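Local structure of triggering receptor expressed on myeloid cells 1 (Mus musculus, 1U9K) at residues A[17-22]-A[91-96]. The protein amplifies inflammatory responses as a cell-surface receptor that multimerizes on activation and signals through the adapter TYROBP/DAP12, this chain being its extracellular V-type immunoglobulin domain. Numbering follows the deposited sequence.
Sequences LTVKCP and YRCVIY
Cys21 and Cys93 reach toward each other from two strands in different sheets and join in a disulfide, with SG of Cys21 2.1 Å from SG of Cys93. The CA atoms of Cys21 and Cys93 are 6.7 Å apart, and this is the separation the disulfide spans, consistent with the strands lying close here. The two halves are built alike: in each cysteine SG stands anti to the carbonyl carbon and beside the backbone N (chi1 about -60° in both). The C-S-S-C torsion of 60° is somewhat tighter than the usual value near 90°, folding the CB atom of Cys21 to 3.7 Å from the CB atom of Cys93. Cysteine suits both places because two short side chains joined end to end just bridge the gap between the strands and, once oxidised, leave no thiol to be satisfied in the buried core.

Val19, two residues before Cys21 and on the same face of its strand, sets one branch beside the bridge: its CG1 methyl lies 4.4 Å from SG of Cys93, a loose apolar contact. CG1 is anti to the backbone N (chi1 170°), which turns this one methyl to the sulfur while CG2 stays farther off. The beta-branched side chain is well suited to a strand. The alternating strand pattern turns the exposed Lys20 the other way, as it does Arg92, whose NE is hydrogen-bonded to OE1 of Gln36.

This is the canonical intersheet disulfide of the immunoglobulin fold, linking the B and F strands across the beta-sandwich. Trp35 of strand 32-37 touches Cys93, completing the pairing of disulfide and tryptophan familiar from V-set cores, and its ring also meets that of Tyr91. Strand 17-22 is hydrogen-bonded to strand 75-80 at the edge of one sheet, while strand 89-96 runs inside the other, between strands 32-37 and 103-113.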
loop_
_atom_site.group_PDB
_atom_site.type_symbol
_atom_site.label_atom_id
_atom_site.label_comp_id
_atom_site.label_asym_id
_atom_site.label_seq_id
_atom_site.Cartn_x
_atom_site.Cartn_y
_atom_site.Cartn_z
ATOM N N LEU A 17 -4.462 2.427 -10.402
ATOM C CA LEU A 17 -3.634 1.308 -9.966
ATOM C C LEU A 17 -4.366 0.540 -8.891
ATOM O O LEU A 17 -4.867 1.164 -7.946
ATOM C CB LEU A 17 -2.349 1.824 -9.388
ATOM C CG LEU A 17 -1.446 0.808 -8.706
ATOM C CD1 LEU A 17 -1.004 -0.197 -9.727
ATOM C CD2 LEU A 17 -0.304 1.454 -7.931
ATOM N N THR A 18 -4.439 -0.784 -9.013
ATOM C CA THR A 18 -4.987 -1.619 -7.949
ATOM C C THR A 18 -3.939 -2.659 -7.604
ATOM O O THR A 18 -3.458 -3.335 -8.494
ATOM C CB THR A 18 -6.275 -2.342 -8.392
ATOM O OG1 THR A 18 -7.280 -1.384 -8.745
ATOM C CG2 THR A 18 -6.900 -3.103 -7.250
ATOM N N VAL A 19 -3.640 -2.815 -6.318
ATOM C CA VAL A 19 -2.638 -3.739 -5.830
ATOM C C VAL A 19 -3.288 -4.499 -4.688
ATOM O O VAL A 19 -3.926 -3.901 -3.833
ATOM C CB VAL A 19 -1.404 -2.971 -5.323
ATOM C CG1 VAL A 19 -0.445 -3.862 -4.583
ATOM C CG2 VAL A 19 -0.751 -2.256 -6.467
ATOM N N LYS A 20 -3.215 -5.827 -4.754
ATOM C CA LYS A 20 -3.736 -6.731 -3.717
ATOM C C LYS A 20 -2.559 -7.300 -2.955
ATOM O O LYS A 20 -1.741 -8.054 -3.530
ATOM C CB LYS A 20 -4.519 -7.870 -4.362
ATOM C CG LYS A 20 -5.680 -7.359 -5.177
ATOM C CD LYS A 20 -6.820 -8.334 -5.286
ATOM C CE LYS A 20 -7.841 -7.807 -6.294
ATOM N NZ LYS A 20 -9.267 -8.313 -5.964
ATOM N N CYS A 21 -2.465 -6.932 -1.695
ATOM C CA CYS A 21 -1.406 -7.349 -0.790
ATOM C C CYS A 21 -1.902 -8.300 0.273
ATOM O O CYS A 21 -2.525 -7.855 1.228
ATOM C CB CYS A 21 -0.802 -6.138 -0.097
ATOM S SG CYS A 21 -0.067 -4.981 -1.278
ATOM N N PRO A 22 -1.634 -9.579 0.159
ATOM C CA PRO A 22 -2.009 -10.487 1.238
ATOM C C PRO A 22 -1.234 -10.182 2.512
ATOM O O PRO A 22 -0.089 -9.742 2.443
ATOM C CB PRO A 22 -1.594 -11.870 0.707
ATOM C CG PRO A 22 -1.423 -11.759 -0.672
ATOM C CD PRO A 22 -0.983 -10.310 -0.932
ATOM N N TYR A 91 6.875 1.529 -4.677
ATOM C CA TYR A 91 5.918 1.574 -3.584
ATOM C C TYR A 91 5.866 0.221 -2.916
ATOM O O TYR A 91 6.286 -0.756 -3.481
ATOM C CB TYR A 91 4.510 1.847 -4.098
ATOM C CG TYR A 91 4.295 3.170 -4.734
ATOM C CD1 TYR A 91 4.488 3.350 -6.108
ATOM C CD2 TYR A 91 3.823 4.266 -3.987
ATOM C CE1 TYR A 91 4.274 4.580 -6.707
ATOM C CE2 TYR A 91 3.627 5.520 -4.596
ATOM C CZ TYR A 91 3.866 5.668 -5.921
ATOM O OH TYR A 91 3.671 6.873 -6.560
ATOM N N ARG A 92 5.354 0.169 -1.703
ATOM C CA ARG A 92 5.093 -1.100 -1.083
ATOM C C ARG A 92 3.973 -0.982 -0.097
ATOM O O ARG A 92 3.711 0.091 0.436
ATOM C CB ARG A 92 6.328 -1.607 -0.353
ATOM C CG ARG A 92 6.871 -0.634 0.621
ATOM C CD ARG A 92 8.107 -1.075 1.322
ATOM N NE ARG A 92 8.397 -0.211 2.467
ATOM C CZ ARG A 92 9.577 -0.200 3.093
ATOM N NH1 ARG A 92 10.522 -0.987 2.718
ATOM N NH2 ARG A 92 9.802 0.586 4.119
ATOM N N CYS A 93 3.338 -2.109 0.176
ATOM C CA CYS A 93 2.438 -2.292 1.322
ATOM C C CYS A 93 3.250 -2.885 2.479
ATOM O O CYS A 93 4.099 -3.774 2.274
ATOM C CB CYS A 93 1.387 -3.382 1.057
ATOM S SG CYS A 93 0.271 -3.158 -0.309
ATOM N N VAL A 94 2.965 -2.416 3.688
ATOM C CA VAL A 94 3.687 -2.846 4.858
ATOM C C VAL A 94 2.798 -3.002 6.069
ATOM O O VAL A 94 1.703 -2.406 6.173
ATOM C CB VAL A 94 4.768 -1.861 5.240
ATOM C CG1 VAL A 94 5.802 -1.701 4.122
ATOM C CG2 VAL A 94 4.151 -0.510 5.712
ATOM N N ILE A 95 3.262 -3.847 6.977
ATOM C CA ILE A 95 2.847 -3.744 8.389
ATOM C C ILE A 95 3.601 -2.539 8.942
ATOM O O ILE A 95 4.838 -2.489 8.888
ATOM C CB ILE A 95 3.155 -4.984 9.176
ATOM C CG1 ILE A 95 2.561 -6.239 8.520
ATOM C CG2 ILE A 95 2.673 -4.806 10.679
ATOM C CD1 ILE A 95 1.051 -6.187 8.311
ATOM N N TYR A 96 2.833 -1.596 9.481
ATOM C CA TYR A 96 3.276 -0.336 9.985
ATOM C C TYR A 96 3.229 -0.265 11.505
ATOM O O TYR A 96 2.155 -0.355 12.137
ATOM C CB TYR A 96 2.435 0.742 9.373
ATOM C CG TYR A 96 2.917 2.169 9.591
ATOM C CD1 TYR A 96 4.032 2.674 8.928
ATOM C CD2 TYR A 96 2.197 3.021 10.425
ATOM C CE1 TYR A 96 4.452 3.983 9.129
ATOM C CE2 TYR A 96 2.601 4.330 10.641
ATOM C CZ TYR A 96 3.716 4.809 9.969
ATOM O OH TYR A 96 4.098 6.093 10.199
#